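Local coordinates for sensor protein kinase WalK (Staphylococcus aureus, PDB 4YWZ) that probably senses extracellular cues through this receptor domain and, as a membrane histidine kinase, relays them by phosphorylation to its partner response regulator WalR, at residues T20-Q25 against S51-M56; I59-F64 against Q77-L82; D89-K94 against Q100-L105; H104-D109 against D115-Y120. The protein carries 1 engineered substitution. All coordinates share one frame; numbering follows the deposited sequence.

Interaction 1: T20-Q25 against S51-M56; sequences TQYAKQ and SEYANM. Engineered in segment 51-56: Met56 (natural residue Arg).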
loop_
_atom_site.group_PDB
_atom_site.type_symbol
_atom_site.label_atom_id
_atom_site.label_comp_id
_atom_site.label_asym_id
_atom_site.label_seq_id
_atom_site.Cartn_x
_atom_site.Cartn_y
_atom_site.Cartn_z
ATOM N N THR A 20 2.421 8.752 -5.933
ATOM C CA THR A 20 2.511 9.650 -7.106
ATOM C C THR A 20 1.312 9.532 -8.072
ATOM O O THR A 20 0.841 10.538 -8.626
ATOM C CB THR A 20 3.795 9.499 -7.908
ATOM O OG1 THR A 20 3.855 8.230 -8.516
ATOM C CG2 THR A 20 5.015 9.585 -7.046
ATOM N N GLN A 21 0.812 8.301 -8.282
ATOM C CA GLN A 21 -0.342 8.117 -9.168
ATOM C C GLN A 21 -1.583 8.733 -8.479
ATOM O O GLN A 21 -2.415 9.364 -9.144
ATOM C CB GLN A 21 -0.488 6.637 -9.505
ATOM C CG GLN A 21 0.575 6.120 -10.404
ATOM C CD GLN A 21 0.507 4.617 -10.630
ATOM O OE1 GLN A 21 0.122 3.917 -9.747
ATOM N NE2 GLN A 21 0.917 4.146 -11.798
ATOM N N TYR A 22 -1.790 8.546 -7.140
ATOM C CA TYR A 22 -2.884 9.225 -6.462
ATOM C C TYR A 22 -2.759 10.759 -6.572
ATOM O O TYR A 22 -3.765 11.507 -6.796
ATOM C CB TYR A 22 -2.979 8.853 -4.994
ATOM C CG TYR A 22 -3.847 7.662 -4.724
ATOM C CD1 TYR A 22 -5.232 7.752 -4.768
ATOM C CD2 TYR A 22 -3.278 6.434 -4.303
ATOM C CE1 TYR A 22 -6.056 6.589 -4.576
ATOM C CE2 TYR A 22 -4.075 5.316 -4.045
ATOM C CZ TYR A 22 -5.473 5.393 -4.172
ATOM O OH TYR A 22 -6.265 4.227 -3.913
ATOM N N ALA A 23 -1.525 11.258 -6.324
ATOM C CA ALA A 23 -1.339 12.693 -6.252
ATOM C C ALA A 23 -1.643 13.315 -7.654
ATOM O O ALA A 23 -2.124 14.402 -7.722
ATOM C CB ALA A 23 0.082 13.008 -5.875
ATOM N N LYS A 24 -1.295 12.611 -8.701
ATOM C CA LYS A 24 -1.523 13.109 -10.084
ATOM C C LYS A 24 -3.013 13.274 -10.290
ATOM O O LYS A 24 -3.473 14.231 -10.865
ATOM C CB LYS A 24 -0.936 12.204 -11.129
ATOM C CG LYS A 24 -1.142 12.760 -12.566
ATOM C CD LYS A 24 -0.774 14.227 -12.764
ATOM C CE LYS A 24 -0.726 14.585 -14.273
ATOM N NZ LYS A 24 -0.184 15.968 -14.346
ATOM N N GLN A 25 -3.808 12.324 -9.857
ATOM C CA GLN A 25 -5.211 12.466 -10.036
ATOM C C GLN A 25 -5.804 13.582 -9.196
ATOM O O GLN A 25 -6.715 14.277 -9.636
ATOM C CB GLN A 25 -5.901 11.049 -9.781
ATOM C CG GLN A 25 -7.306 11.056 -10.330
ATOM C CD GLN A 25 -7.327 11.071 -11.814
ATOM O OE1 GLN A 25 -6.527 10.390 -12.450
ATOM N NE2 GLN A 25 -8.084 11.992 -12.364
ATOM N N SER A 51 -9.095 16.438 1.405
ATOM C CA SER A 51 -9.563 15.488 2.471
ATOM C C SER A 51 -9.923 14.091 2.008
ATOM O O SER A 51 -9.579 13.108 2.740
ATOM C CB SER A 51 -10.747 16.138 3.186
ATOM O OG SER A 51 -10.214 17.171 4.013
ATOM N N GLU A 52 -10.551 13.949 0.832
ATOM C CA GLU A 52 -10.857 12.638 0.253
ATOM C C GLU A 52 -9.608 11.864 0.028
ATOM O O GLU A 52 -9.500 10.681 0.325
ATOM C CB GLU A 52 -11.546 12.784 -1.073
ATOM C CG GLU A 52 -12.985 13.243 -0.972
ATOM C CD GLU A 52 -13.615 13.562 -2.327
ATOM O OE1 GLU A 52 -12.947 13.486 -3.382
ATOM O OE2 GLU A 52 -14.834 13.827 -2.326
ATOM N N TYR A 53 -8.605 12.508 -0.587
ATOM C CA TYR A 53 -7.377 11.869 -0.849
ATOM C C TYR A 53 -6.555 11.437 0.403
ATOM O O TYR A 53 -5.835 10.373 0.339
ATOM C CB TYR A 53 -6.526 12.711 -1.870
ATOM C CG TYR A 53 -7.012 12.556 -3.300
ATOM C CD1 TYR A 53 -6.323 11.791 -4.188
ATOM C CD2 TYR A 53 -8.126 13.189 -3.740
ATOM C CE1 TYR A 53 -6.773 11.588 -5.499
ATOM C CE2 TYR A 53 -8.584 12.981 -5.028
ATOM C CZ TYR A 53 -7.864 12.237 -5.887
ATOM O OH TYR A 53 -8.310 12.091 -7.183
ATOM N N ALA A 54 -6.626 12.267 1.429
ATOM C CA ALA A 54 -5.802 12.057 2.612
ATOM C C ALA A 54 -6.382 10.927 3.447
ATOM O O ALA A 54 -5.710 10.447 4.358
ATOM C CB ALA A 54 -5.658 13.311 3.458
ATOM N N ASN A 55 -7.565 10.485 3.093
ATOM C CA ASN A 55 -8.133 9.300 3.793
ATOM C C ASN A 55 -7.337 8.058 3.554
ATOM O O ASN A 55 -7.478 7.078 4.295
ATOM C CB ASN A 55 -9.541 9.040 3.263
ATOM C CG ASN A 55 -10.346 8.213 4.204
ATOM O OD1 ASN A 55 -10.728 7.077 3.887
ATOM N ND2 ASN A 55 -10.592 8.770 5.404
HETATM N N MSE A 56 -6.537 8.010 2.484
HETATM C CA MSE A 56 -5.761 6.847 2.204
HETATM C C MSE A 56 -4.864 6.601 3.426
HETATM O O MSE A 56 -4.356 7.556 4.059
HETATM C CB MSE A 56 -5.010 7.096 0.912
HETATM C CG MSE A 56 -3.812 6.261 0.678
HETATM SE SE MSE A 56 -3.184 7.104 -0.984
HETATM C CE MSE A 56 -1.969 5.662 -1.097
#

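Interaction 2: I59-F64 against Q77-L82; sequences IGEIRF and QSNRSL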
loop_
_atom_site.group_PDB
_atom_site.type_symbol
_atom_site.label_atom_id
_atom_site.label_comp_id
_atom_site.label_asym_id
_atom_site.label_seq_id
_atom_site.Cartn_x
_atom_site.Cartn_y
_atom_site.Cartn_z
ATOM N N ILE A 59 -1.209 8.179 3.499
ATOM C CA ILE A 59 -0.980 9.639 3.519
ATOM C C ILE A 59 -1.177 10.185 4.918
ATOM O O ILE A 59 -2.237 9.954 5.592
ATOM C CB ILE A 59 -1.883 10.303 2.500
ATOM C CG1 ILE A 59 -1.318 9.957 1.110
ATOM C CG2 ILE A 59 -1.873 11.847 2.740
ATOM C CD1 ILE A 59 -1.980 10.602 -0.048
ATOM N N GLY A 60 -0.164 10.901 5.421
ATOM C CA GLY A 60 -0.198 11.611 6.693
ATOM C C GLY A 60 -0.962 12.924 6.637
ATOM O O GLY A 60 -1.905 13.160 7.372
ATOM N N GLU A 61 -0.558 13.783 5.706
ATOM C CA GLU A 61 -1.150 15.110 5.531
ATOM C C GLU A 61 -0.961 15.573 4.093
ATOM O O GLU A 61 0.007 15.184 3.475
ATOM C CB GLU A 61 -0.411 16.075 6.377
ATOM C CG GLU A 61 -1.069 17.475 6.466
ATOM C CD GLU A 61 -0.304 18.474 7.361
ATOM O OE1 GLU A 61 0.758 18.168 7.933
ATOM O OE2 GLU A 61 -0.729 19.636 7.402
ATOM N N ILE A 62 -1.950 16.293 3.572
ATOM C CA ILE A 62 -1.812 16.972 2.294
ATOM C C ILE A 62 -2.020 18.439 2.616
ATOM O O ILE A 62 -2.983 18.823 3.335
ATOM C CB ILE A 62 -2.804 16.498 1.241
ATOM C CG1 ILE A 62 -2.779 14.970 1.088
ATOM C CG2 ILE A 62 -2.512 17.252 -0.065
ATOM C CD1 ILE A 62 -3.802 14.418 0.083
ATOM N N ARG A 63 -1.189 19.352 2.002
ATOM C CA ARG A 63 -1.428 20.800 2.043
ATOM C C ARG A 63 -1.511 21.291 0.586
ATOM O O ARG A 63 -0.869 20.756 -0.306
ATOM C CB ARG A 63 -0.340 21.546 2.712
ATOM C CG ARG A 63 -0.022 21.028 4.144
ATOM C CD ARG A 63 1.157 21.673 4.821
ATOM N NE ARG A 63 1.411 21.031 6.111
ATOM C CZ ARG A 63 2.579 21.063 6.747
ATOM N NH1 ARG A 63 3.601 21.842 6.291
ATOM N NH2 ARG A 63 2.717 20.356 7.873
ATOM N N PHE A 64 -2.320 22.306 0.374
ATOM C CA PHE A 64 -2.317 23.096 -0.853
ATOM C C PHE A 64 -1.795 24.497 -0.537
ATOM O O PHE A 64 -2.204 25.151 0.389
ATOM C CB PHE A 64 -3.699 23.155 -1.519
ATOM C CG PHE A 64 -3.704 23.993 -2.792
ATOM C CD1 PHE A 64 -3.196 23.506 -3.944
ATOM C CD2 PHE A 64 -4.104 25.369 -2.728
ATOM C CE1 PHE A 64 -3.096 24.310 -5.112
ATOM C CE2 PHE A 64 -3.970 26.161 -3.892
ATOM C CZ PHE A 64 -3.516 25.598 -5.057
ATOM N N GLN A 77 -6.385 18.644 10.967
ATOM C CA GLN A 77 -7.090 19.628 11.835
ATOM C C GLN A 77 -6.156 20.262 12.884
ATOM O O GLN A 77 -6.206 21.464 13.151
ATOM C CB GLN A 77 -8.324 18.923 12.448
ATOM C CG GLN A 77 -9.148 19.748 13.419
ATOM C CD GLN A 77 -9.390 18.991 14.727
ATOM O OE1 GLN A 77 -8.547 18.998 15.641
ATOM N NE2 GLN A 77 -10.537 18.316 14.816
ATOM N N SER A 78 -5.215 19.492 13.433
ATOM C CA SER A 78 -4.250 19.989 14.409
ATOM C C SER A 78 -3.250 20.985 13.836
ATOM O O SER A 78 -2.570 21.620 14.589
ATOM C CB SER A 78 -3.495 18.802 15.075
ATOM O OG SER A 78 -2.688 18.035 14.140
ATOM N N ASN A 79 -3.207 21.151 12.493
ATOM C CA ASN A 79 -2.364 22.108 11.823
ATOM C C ASN A 79 -3.144 23.249 11.209
ATOM O O ASN A 79 -2.601 24.028 10.396
ATOM C CB ASN A 79 -1.640 21.399 10.677
ATOM C CG ASN A 79 -0.396 20.708 11.138
ATOM O OD1 ASN A 79 0.088 20.925 12.259
ATOM N ND2 ASN A 79 0.104 19.821 10.299
ATOM N N ARG A 80 -4.403 23.435 11.646
ATOM C CA ARG A 80 -5.164 24.587 11.180
ATOM C C ARG A 80 -4.474 25.956 11.439
ATOM O O ARG A 80 -4.715 26.927 10.660
ATOM C CB ARG A 80 -6.641 24.505 11.672
ATOM C CG ARG A 80 -7.046 25.507 12.759
ATOM C CD ARG A 80 -8.452 25.215 13.332
ATOM N NE ARG A 80 -8.497 23.904 14.007
ATOM C CZ ARG A 80 -7.903 23.612 15.172
ATOM N NH1 ARG A 80 -7.221 24.536 15.842
ATOM N NH2 ARG A 80 -7.994 22.384 15.679
ATOM N N SER A 81 -3.608 26.067 12.447
ATOM C CA SER A 81 -2.836 27.293 12.617
ATOM C C SER A 81 -1.877 27.664 11.438
ATOM O O SER A 81 -1.522 28.832 11.268
ATOM C CB SER A 81 -2.090 27.302 13.924
ATOM O OG SER A 81 -1.099 26.306 14.002
ATOM N N LEU A 82 -1.470 26.675 10.608
ATOM C CA LEU A 82 -0.632 26.972 9.460
ATOM C C LEU A 82 -1.345 27.742 8.376
ATOM O O LEU A 82 -0.664 28.352 7.536
ATOM C CB LEU A 82 -0.077 25.689 8.843
ATOM C CG LEU A 82 0.778 24.779 9.745
ATOM C CD1 LEU A 82 1.210 23.588 8.929
ATOM C CD2 LEU A 82 1.953 25.571 10.325
#

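Interaction 3: D89-K94 against Q100-L105; sequences DSSVQK and QSNDHL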
loop_
_atom_site.group_PDB
_atom_site.type_symbol
_atom_site.label_atom_id
_atom_site.label_comp_id
_atom_site.label_asym_id
_atom_site.label_seq_id
_atom_site.Cartn_x
_atom_site.Cartn_y
_atom_site.Cartn_z
ATOM N N ASP A 89 9.464 26.752 2.718
ATOM C CA ASP A 89 9.894 25.385 2.380
ATOM C C ASP A 89 10.554 25.434 1.015
ATOM O O ASP A 89 9.925 25.776 0.005
ATOM C CB ASP A 89 8.722 24.458 2.456
ATOM C CG ASP A 89 9.047 23.036 2.151
ATOM O OD1 ASP A 89 9.693 22.723 1.120
ATOM O OD2 ASP A 89 8.619 22.161 2.989
ATOM N N SER A 90 11.850 25.083 0.998
ATOM C CA SER A 90 12.621 25.147 -0.233
ATOM C C SER A 90 12.171 24.142 -1.326
ATOM O O SER A 90 12.280 24.418 -2.506
ATOM C CB SER A 90 14.110 24.759 0.071
ATOM O OG SER A 90 14.602 25.926 0.671
ATOM N N SER A 91 11.666 23.000 -0.873
ATOM C CA SER A 91 11.213 21.990 -1.849
ATOM C C SER A 91 9.938 22.451 -2.524
ATOM O O SER A 91 9.730 22.298 -3.727
ATOM C CB SER A 91 11.029 20.593 -1.195
ATOM O OG SER A 91 9.931 20.509 -0.294
ATOM N N VAL A 92 9.098 23.132 -1.771
ATOM C CA VAL A 92 7.849 23.723 -2.313
ATOM C C VAL A 92 8.227 24.824 -3.328
ATOM O O VAL A 92 7.672 24.909 -4.426
ATOM C CB VAL A 92 6.944 24.283 -1.227
ATOM C CG1 VAL A 92 5.779 25.159 -1.732
ATOM C CG2 VAL A 92 6.406 23.147 -0.352
ATOM N N GLN A 93 9.162 25.697 -2.933
ATOM C CA GLN A 93 9.667 26.782 -3.825
ATOM C C GLN A 93 10.181 26.195 -5.129
ATOM O O GLN A 93 9.895 26.790 -6.198
ATOM C CB GLN A 93 10.750 27.604 -3.118
ATOM C CG GLN A 93 10.274 28.392 -1.911
ATOM C CD GLN A 93 11.324 28.958 -0.867
ATOM O OE1 GLN A 93 12.391 28.442 -0.666
ATOM N NE2 GLN A 93 10.905 29.957 -0.150
ATOM N N LYS A 94 10.937 25.085 -5.036
ATOM C CA LYS A 94 11.494 24.431 -6.195
ATOM C C LYS A 94 10.340 23.986 -7.150
ATOM O O LYS A 94 10.322 24.222 -8.350
ATOM C CB LYS A 94 12.494 23.384 -5.897
ATOM C CG LYS A 94 13.084 22.710 -7.076
ATOM C CD LYS A 94 14.117 21.666 -6.645
ATOM C CE LYS A 94 14.857 21.161 -7.838
ATOM N NZ LYS A 94 15.468 19.830 -7.650
ATOM N N GLN A 100 7.824 21.356 -11.765
ATOM C CA GLN A 100 8.134 19.981 -11.778
ATOM C C GLN A 100 7.909 19.401 -10.368
ATOM O O GLN A 100 8.211 20.077 -9.388
ATOM C CB GLN A 100 9.578 19.743 -12.175
ATOM C CG GLN A 100 9.912 20.188 -13.630
ATOM C CD GLN A 100 11.414 20.138 -13.935
ATOM O OE1 GLN A 100 12.281 19.843 -13.071
ATOM N NE2 GLN A 100 11.732 20.424 -15.189
ATOM N N SER A 101 7.519 18.127 -10.341
ATOM C CA SER A 101 7.420 17.443 -9.032
ATOM C C SER A 101 8.803 17.252 -8.476
ATOM O O SER A 101 9.875 17.195 -9.156
ATOM C CB SER A 101 6.834 16.069 -9.259
ATOM O OG SER A 101 5.511 16.251 -9.689
ATOM N N ASN A 102 8.858 17.012 -7.138
ATOM C CA ASN A 102 10.059 16.682 -6.443
ATOM C C ASN A 102 9.777 15.885 -5.191
ATOM O O ASN A 102 8.623 15.786 -4.832
ATOM C CB ASN A 102 10.989 17.880 -6.151
ATOM C CG ASN A 102 10.405 18.873 -5.191
ATOM O OD1 ASN A 102 10.042 18.539 -4.030
ATOM N ND2 ASN A 102 10.304 20.107 -5.630
ATOM N N ASP A 103 10.815 15.277 -4.638
ATOM C CA ASP A 103 10.618 14.435 -3.391
ATOM C C ASP A 103 11.849 14.352 -2.558
ATOM O O ASP A 103 12.984 14.448 -3.080
ATOM C CB ASP A 103 10.139 12.991 -3.701
ATOM C CG ASP A 103 11.203 12.128 -4.305
ATOM O OD1 ASP A 103 11.415 12.242 -5.553
ATOM O OD2 ASP A 103 11.898 11.379 -3.615
ATOM N N HIS A 104 11.671 14.160 -1.262
ATOM C CA HIS A 104 12.806 13.854 -0.373
ATOM C C HIS A 104 12.316 13.197 0.901
ATOM O O HIS A 104 11.126 13.260 1.210
ATOM C CB HIS A 104 13.572 15.150 -0.042
ATOM C CG HIS A 104 12.820 16.179 0.723
ATOM N ND1 HIS A 104 11.909 17.035 0.136
ATOM C CD2 HIS A 104 12.881 16.537 2.018
ATOM C CE1 HIS A 104 11.386 17.831 1.064
ATOM N NE2 HIS A 104 11.958 17.543 2.216
ATOM N N LEU A 105 13.261 12.601 1.634
ATOM C CA LEU A 105 12.934 11.965 2.905
ATOM C C LEU A 105 13.210 12.901 4.055
ATOM O O LEU A 105 14.164 13.783 3.997
ATOM C CB LEU A 105 13.783 10.726 3.068
ATOM C CG LEU A 105 13.532 9.450 2.370
ATOM C CD1 LEU A 105 14.679 8.460 2.726
ATOM C CD2 LEU A 105 12.189 8.843 2.873
#

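Interaction 4: H104-D109 against D115-Y120; sequences HLILKD and DRVWVY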
loop_
_atom_site.group_PDB
_atom_site.type_symbol
_atom_site.label_atom_id
_atom_site.label_comp_id
_atom_site.label_asym_id
_atom_site.label_seq_id
_atom_site.Cartn_x
_atom_site.Cartn_y
_atom_site.Cartn_z
ATOM N N HIS A 104 11.671 14.160 -1.262
ATOM C CA HIS A 104 12.806 13.854 -0.373
ATOM C C HIS A 104 12.316 13.197 0.901
ATOM O O HIS A 104 11.126 13.260 1.210
ATOM C CB HIS A 104 13.572 15.150 -0.042
ATOM C CG HIS A 104 12.820 16.179 0.723
ATOM N ND1 HIS A 104 11.909 17.035 0.136
ATOM C CD2 HIS A 104 12.881 16.537 2.018
ATOM C CE1 HIS A 104 11.386 17.831 1.064
ATOM N NE2 HIS A 104 11.958 17.543 2.216
ATOM N N LEU A 105 13.261 12.601 1.634
ATOM C CA LEU A 105 12.934 11.965 2.905
ATOM C C LEU A 105 13.210 12.901 4.055
ATOM O O LEU A 105 14.164 13.783 3.997
ATOM C CB LEU A 105 13.783 10.726 3.068
ATOM C CG LEU A 105 13.532 9.450 2.370
ATOM C CD1 LEU A 105 14.679 8.460 2.726
ATOM C CD2 LEU A 105 12.189 8.843 2.873
ATOM N N ILE A 106 12.391 12.864 5.103
ATOM C CA ILE A 106 12.568 13.698 6.297
ATOM C C ILE A 106 12.450 12.709 7.507
ATOM O O ILE A 106 12.045 11.576 7.312
ATOM C CB ILE A 106 11.633 14.866 6.512
ATOM C CG1 ILE A 106 10.153 14.500 6.691
ATOM C CG2 ILE A 106 11.749 15.871 5.324
ATOM C CD1 ILE A 106 9.156 15.559 6.934
ATOM N N LEU A 107 12.945 13.224 8.621
ATOM C CA LEU A 107 12.622 12.664 9.995
ATOM C C LEU A 107 11.784 13.581 10.693
ATOM O O LEU A 107 12.103 14.762 10.858
ATOM C CB LEU A 107 13.937 12.405 10.754
ATOM C CG LEU A 107 14.843 11.357 10.151
ATOM C CD1 LEU A 107 16.197 11.498 10.928
ATOM C CD2 LEU A 107 14.399 9.941 10.246
ATOM N N LYS A 108 10.622 13.094 11.203
ATOM C CA LYS A 108 9.696 13.938 11.838
ATOM C C LYS A 108 9.053 13.180 13.008
ATOM O O LYS A 108 8.699 12.006 12.844
ATOM C CB LYS A 108 8.633 14.380 10.867
ATOM C CG LYS A 108 7.598 15.251 11.412
ATOM C CD LYS A 108 6.968 16.119 10.287
ATOM C CE LYS A 108 5.836 16.971 10.718
ATOM N NZ LYS A 108 5.366 17.957 9.693
ATOM N N ASP A 109 8.984 13.906 14.121
ATOM C CA ASP A 109 8.374 13.306 15.368
ATOM C C ASP A 109 7.027 13.843 15.525
ATOM O O ASP A 109 6.763 15.021 15.761
ATOM C CB ASP A 109 9.340 13.518 16.549
ATOM C CG ASP A 109 8.841 12.944 17.860
ATOM O OD1 ASP A 109 7.754 12.410 17.874
ATOM O OD2 ASP A 109 9.568 13.145 18.861
ATOM N N ASP A 115 10.192 9.668 12.986
ATOM C CA ASP A 115 9.836 8.679 12.048
ATOM C C ASP A 115 10.337 9.156 10.626
ATOM O O ASP A 115 10.237 10.340 10.348
ATOM C CB ASP A 115 8.280 8.639 11.879
ATOM C CG ASP A 115 7.532 8.074 13.101
ATOM O OD1 ASP A 115 8.216 7.261 13.791
ATOM O OD2 ASP A 115 6.369 8.604 13.371
ATOM N N ARG A 116 10.802 8.238 9.831
ATOM C CA ARG A 116 11.039 8.496 8.355
ATOM C C ARG A 116 9.747 8.774 7.602
ATOM O O ARG A 116 8.800 8.035 7.684
ATOM C CB ARG A 116 11.742 7.373 7.668
ATOM C CG ARG A 116 13.247 7.576 7.754
ATOM C CD ARG A 116 14.044 6.479 7.100
ATOM N NE ARG A 116 13.906 5.344 7.943
ATOM C CZ ARG A 116 14.737 4.318 7.997
ATOM N NH1 ARG A 116 15.814 4.271 7.233
ATOM N NH2 ARG A 116 14.414 3.313 8.815
ATOM N N VAL A 117 9.700 9.916 6.867
ATOM C CA VAL A 117 8.517 10.365 6.150
ATOM C C VAL A 117 8.923 10.790 4.749
ATOM O O VAL A 117 9.958 11.356 4.566
ATOM C CB VAL A 117 7.877 11.566 6.863
ATOM C CG1 VAL A 117 6.787 12.197 6.001
ATOM C CG2 VAL A 117 7.254 11.078 8.190
ATOM N N TRP A 118 8.161 10.447 3.757
ATOM C CA TRP A 118 8.497 10.763 2.409
ATOM C C TRP A 118 7.652 11.958 2.038
ATOM O O TRP A 118 6.404 11.936 2.062
ATOM C CB TRP A 118 8.228 9.599 1.439
ATOM C CG TRP A 118 8.733 9.794 0.066
ATOM C CD1 TRP A 118 9.998 10.072 -0.281
ATOM C CD2 TRP A 118 7.985 9.733 -1.177
ATOM N NE1 TRP A 118 10.119 10.190 -1.684
ATOM C CE2 TRP A 118 8.899 10.006 -2.240
ATOM C CE3 TRP A 118 6.648 9.540 -1.487
ATOM C CZ2 TRP A 118 8.506 10.006 -3.582
ATOM C CZ3 TRP A 118 6.250 9.602 -2.820
ATOM C CH2 TRP A 118 7.183 9.847 -3.833
ATOM N N VAL A 119 8.316 13.028 1.566
ATOM C CA VAL A 119 7.654 14.270 1.203
ATOM C C VAL A 119 7.694 14.354 -0.331
ATOM O O VAL A 119 8.735 14.147 -0.987
ATOM C CB VAL A 119 8.400 15.533 1.711
ATOM C CG1 VAL A 119 7.889 16.843 1.061
ATOM C CG2 VAL A 119 8.389 15.547 3.237
ATOM N N TYR A 120 6.491 14.501 -0.907
ATOM C CA TYR A 120 6.281 14.623 -2.388
ATOM C C TYR A 120 5.547 15.920 -2.609
ATOM O O TYR A 120 4.493 16.225 -2.051
ATOM C CB TYR A 120 5.499 13.429 -2.877
ATOM C CG TYR A 120 5.216 13.457 -4.364
ATOM C CD1 TYR A 120 6.237 13.190 -5.212
ATOM C CD2 TYR A 120 3.968 13.729 -4.842
ATOM C CE1 TYR A 120 6.040 13.204 -6.608
ATOM C CE2 TYR A 120 3.715 13.747 -6.201
ATOM C CZ TYR A 120 4.767 13.531 -7.043
ATOM O OH TYR A 120 4.565 13.524 -8.462
#

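Interaction 1: T20-Q25 against S51-M56
The contact of Tyr22, on the long helix 7-37, with Tyr53 of helix 46-54 and Met56 in the chain that follows it is part of the helical layer on one face of the domain's antiparallel sheet. Met56, an engineered residue present as selenomethionine, makes a Met-aromatic contact. Its SE stands 3.8 Å from the centroid of the Tyr22 ring and only 27° off the ring normal, so it lies over the face. The offset is toward the rim, where SE comes within 3.4 Å of Tyr22 CD2 and the terminal CE within 3.6 Å of Tyr22 CE2. With CG of Met56 anti to the backbone N (chi1 159°), the extended chain carries SE and CE over this face.

Tyr53 takes a different route. Its CE1 lies near the plane of the Tyr22 ring, 4.2 Å from CD1 of Tyr22, and also approaches the main chain of the first helix, 3.3 Å from Tyr22 O. One turn further on, the phenol oxygen OH of Tyr53 lies 3.5 Å from CG of Gln25, whose chain bends at chi2 (70°) and takes its amide away from the contact.

Elsewhere Tyr53 and Ala54 pack on Ile62 of strand 59-66, while Tyr22 also touches Leu11 of the second subunit. Between the two segments the contact of this engineered protein is therefore van der Waals and chalcogen-aromatic, with Tyr22 O and Tyr53 OH meeting carbon atoms, and it probably depends on close fit more than on directed bonds.

Interaction 2: I59-F64 against Q77-L82
Glu61, part of a classic beta bulge near the start of strand 59-66, joins Arg63 in meeting Asn79 and Leu82 of the loop after strand 71-74; in the bulge Gly60 and Glu61 both face Glu137 of the adjacent strand. The Glu61 carboxylate is the hub. Asn79 ND2 donates to Glu61 OE2 over 3.0 Å with an N-H...O angle of 164°. The acceptor lies in the amide plane of Asn79, yet the donor sits above the carboxylate plane.

Arg63 grips the same carboxylate side-on, NE to OE2 of Glu61 at 2.9 Å and NH2 to OE1 of Glu61 also at 2.9 Å. Its NE and Asn79 ND2 approach OE2 from opposite faces of the carboxylate, and Thr74 OG1 adds a further bond to that oxygen. An extended Glu61 chain, with CG anti to the backbone N (chi1 -171°), delivers the group to this junction.

Leu82 completes the contact: its CD1 rests over the centre of the Arg63 guanidinium, 3.6 Å from CZ. The two bonds to Glu61 hold the rotation of the guanidinium, and the Leu82 methyl covers one of its faces. The several donors around Glu61 would be expected to favour its ionised form, while Asn79 ties the loop to the strand.

Interaction 3: D89-K94 against Q100-L105
Ser91 meets Asn102 and His104 where helix 90-98 packs against strand 102-109, which follows it in the chain and is outermost in the sheet within this chain. The short segments run almost antiparallel, at 164°, with their axes 9.0 Å apart. Asp89 is the N-cap: its OD1 accepts from Val92 N at 3.0 Å, from Ser91 N in a weak bond, and from the Ser91 hydroxyl, whose OG lies 2.6 Å from it on the syn side of the carboxylate.

Ser91 makes most of the helix's share of the contact. OG sits between its own backbone N and carbonyl carbon (chi1 70°), which lets it turn to the cap while touching the edge of the His104 ring, 3.3 Å from CE1. Asn121 ND2 donates both to this hydroxyl and to Asn102 OD1, so Asn121, on the neighbouring strand 114-126, bridges the two residues.

Val92 turns away, onto Asn133 and Tyr135 of strand 129-138. Lys94, one turn after Ser91, lays its extended chain at the exposed margin, with CB 4.0 Å from Asn102 ND2. That same ND2 bonds to Ser91 O over 3.0 Å, the N-H...O angle being 164°.

Interaction 4: H104-D109 against D115-Y120
Strands 104-109 and 115-120 form the arms of a beta hairpin, and their backbone hydrogen bonds come in three reciprocal pairs: His104 with Val119, Ile106 with Val117, and Lys108 with Asp115. The bonds range from 2.8 Å for Val119 N to His104 O up to 2.9 Å for Ile106 N to Val117 O. Leu105-Trp118 and Leu107-Arg116 are the non-hydrogen-bonded pairs between them. CA-H...O contacts accompany these bonds, such as Leu107 CA to Asp115 O at 3.3 Å.

Apolar packing follows the alternation of faces. Beside His104 and Lys108, CG1 of Ile106 rests 3.7 Å from CB of Val117, and its CD1 continues to 3.8 Å from CG2 of Val119. Ile106 CG1 lies between the backbone N and carbonyl carbon (chi1 63°), which places it alongside Val117. On the other face, Leu105 CD2 meets the indole edge of Trp118 at CD1 (4.0 Å), and Leu107 CD2 lies against Arg116 CG.

One CH-pi contact is present: Val119 CB sits 4.1 Å from the centroid of the His104 ring, 22° off its normal.

Around the hairpin, Lys108 NZ forms a salt bridge with Glu137 of strand 129-138, which flanks strand 114-126. Trp118 NE1 is hydrogen-bonded to OD2 of Asp103, while its ring packs on Lys16 and Ile19 of helix 7-37. Arg116 makes a cation-pi contact with Tyr144 of helix 141-149.

How the interactions relate
Interaction 1 is the buried one, aromatic and apolar, adjoining interaction 2 through Tyr53 and Ala54 on Ile59 and Ile62, and interaction 4 through Thr20 and Ala23 on Trp118 and Tyr120. Interactions 3 and 4 share His104 and Leu105 on edge strand 102-109 but differ: the former is a surface contact in which a side-chain amide meets a helix carbonyl, the latter strand pairing through the main chain. Interaction 2, partly buried, centres on a carboxylate shared by a salt bridge within the strand and an amide of the loop. It and interaction 4 reach the same sheet without touching. Glu137 links them, in a salt bridge with Lys108 and a long, weak ion pair with Arg63.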